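PDB 1YOX: TIGR00266 family protein from Pseudomonas aeruginosa, which is of unknown function but belongs to the AIM24 family, named for mitochondrial biogenesis, within the cupin clan. Local coordinates for residues M17-I22 with H89-A94. Numbering follows the deposited sequence.
Sequences MQTVEI and HVAFAA
F92 packs across an antiparallel strand pair against V20, its bridge partner, and diagonally against I22, all on one face. CG1 of I22 meets the rim of the ring in its plane, 3.8 Å from F92 CE1, and the two side chains cross at about a right angle. Chi1 of -57° sets F92 CG anti to the carbonyl carbon. CG1 of V20 packs against the base of the side chain, 3.9 Å from F92 CB.

The backbone pairs V20 with F92 and I22 with V90, both hydrogen-bonded. F92 O takes two donors. V20 N arrives 2.8 Å from F92 O, nearly in line with the carbonyl. T19 OG1 also donates to F92 O at 2.8 Å, but from above the carbonyl plane. Chi1 of 168° puts it there, anti to the backbone N. OG1 is also hydrogen-bonded with N38 OD1. Past the last bridge, a water joins Q18 O to A94 N.

E21 and A91 form the non-hydrogen-bonded pair, with side chains on the opposite face to F92. The end of the E21 side chain comes near H89, with OE2 3.2 Å from H89 ND1 and the carboxylate and ring planes 57° apart. OE1 is hydrogen-bonded to the Y39 hydroxyl and salt-bridged to R11 and to R168 of a second subunit. The two arginines probably favour a charged carboxylate.

Strands 19-24 and 88-92 are the inner pair of a four-stranded antiparallel sheet. Strand 9-13 flanks the first and strand 37-40 the second. The V20, I22 and F92 face packs on strands 119-123 and 156-162 of the next sheet, consistent with the beta-rich cupin clan.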
# COMPACT_ATOMS: atom_id res chain seq x y z
N MSE C 17 -6.67 -4.28 0.15
CA MSE C 17 -5.45 -5.04 0.34
C MSE C 17 -5.79 -6.39 0.89
O MSE C 17 -6.49 -6.53 1.90
CB MSE C 17 -4.47 -4.31 1.24
CG MSE C 17 -3.78 -3.16 0.56
SE MSE C 17 -2.87 -1.94 1.81
CE MSE C 17 -4.36 -1.14 2.75
N GLN C 18 -5.30 -7.42 0.21
CA GLN C 18 -5.87 -8.75 0.40
C GLN C 18 -4.86 -9.85 0.73
O GLN C 18 -3.68 -9.83 0.31
CB GLN C 18 -6.75 -9.12 -0.82
CG GLN C 18 -7.95 -8.18 -0.93
CD GLN C 18 -8.93 -8.52 -2.06
OE1 GLN C 18 -8.60 -9.18 -3.05
NE2 GLN C 18 -10.16 -8.03 -1.91
N THR C 19 -5.38 -10.82 1.49
CA THR C 19 -4.68 -12.06 1.78
C THR C 19 -5.59 -13.30 1.58
O THR C 19 -6.79 -13.24 1.74
CB THR C 19 -4.13 -12.01 3.20
OG1 THR C 19 -3.69 -13.32 3.59
CG2 THR C 19 -5.16 -11.56 4.15
N VAL C 20 -4.99 -14.42 1.21
CA VAL C 20 -5.73 -15.62 0.93
C VAL C 20 -5.51 -16.68 2.01
O VAL C 20 -4.41 -17.15 2.24
CB VAL C 20 -5.47 -16.19 -0.51
CG1 VAL C 20 -4.04 -16.68 -0.65
CG2 VAL C 20 -6.46 -17.31 -0.81
N GLU C 21 -6.59 -17.03 2.68
CA GLU C 21 -6.53 -18.05 3.70
C GLU C 21 -7.04 -19.33 3.06
O GLU C 21 -8.22 -19.43 2.69
CB GLU C 21 -7.34 -17.68 4.94
CG GLU C 21 -7.10 -18.64 6.10
CD GLU C 21 -8.22 -18.65 7.12
OE1 GLU C 21 -8.09 -17.96 8.14
OE2 GLU C 21 -9.25 -19.33 6.87
N ILE C 22 -6.13 -20.27 2.89
CA ILE C 22 -6.38 -21.56 2.28
C ILE C 22 -6.76 -22.55 3.36
O ILE C 22 -6.06 -22.70 4.36
CB ILE C 22 -5.11 -22.10 1.58
CG1 ILE C 22 -4.53 -21.06 0.58
CG2 ILE C 22 -5.38 -23.50 0.95
CD1 ILE C 22 -5.36 -20.82 -0.69
N HIS C 89 -5.51 -24.51 8.33
CA HIS C 89 -5.47 -23.28 7.57
C HIS C 89 -4.06 -22.72 7.46
O HIS C 89 -3.25 -22.85 8.41
CB HIS C 89 -6.41 -22.25 8.18
CG HIS C 89 -7.82 -22.73 8.34
ND1 HIS C 89 -8.81 -22.48 7.40
CD2 HIS C 89 -8.42 -23.44 9.33
CE1 HIS C 89 -9.94 -23.02 7.81
NE2 HIS C 89 -9.73 -23.61 8.97
N VAL C 90 -3.78 -22.10 6.31
CA VAL C 90 -2.56 -21.32 6.07
C VAL C 90 -2.94 -20.11 5.23
O VAL C 90 -3.59 -20.27 4.21
CB VAL C 90 -1.51 -22.08 5.21
CG1 VAL C 90 -0.13 -21.47 5.38
CG2 VAL C 90 -1.49 -23.55 5.50
N ALA C 91 -2.49 -18.91 5.61
CA ALA C 91 -2.75 -17.70 4.84
C ALA C 91 -1.48 -17.14 4.11
O ALA C 91 -0.35 -17.29 4.60
CB ALA C 91 -3.40 -16.62 5.72
N PHE C 92 -1.71 -16.52 2.95
CA PHE C 92 -0.65 -15.99 2.09
C PHE C 92 -1.02 -14.60 1.63
O PHE C 92 -2.20 -14.33 1.44
CB PHE C 92 -0.44 -16.88 0.84
CG PHE C 92 -0.11 -18.30 1.18
CD1 PHE C 92 -1.10 -19.29 1.08
CD2 PHE C 92 1.16 -18.64 1.62
CE1 PHE C 92 -0.82 -20.59 1.40
CE2 PHE C 92 1.47 -19.95 1.96
CZ PHE C 92 0.48 -20.94 1.84
N ALA C 93 -0.02 -13.72 1.52
CA ALA C 93 -0.15 -12.36 0.94
C ALA C 93 1.15 -11.95 0.22
O ALA C 93 2.26 -12.36 0.62
CB ALA C 93 -0.49 -11.35 1.99
N ALA C 94 1.00 -11.16 -0.85
CA ALA C 94 2.16 -10.62 -1.56
C ALA C 94 2.85 -9.52 -0.71
O ALA C 94 2.22 -8.96 0.19
CB ALA C 94 1.74 -10.09 -2.91
O HOH W 1 -1.68 -10.29 -1.17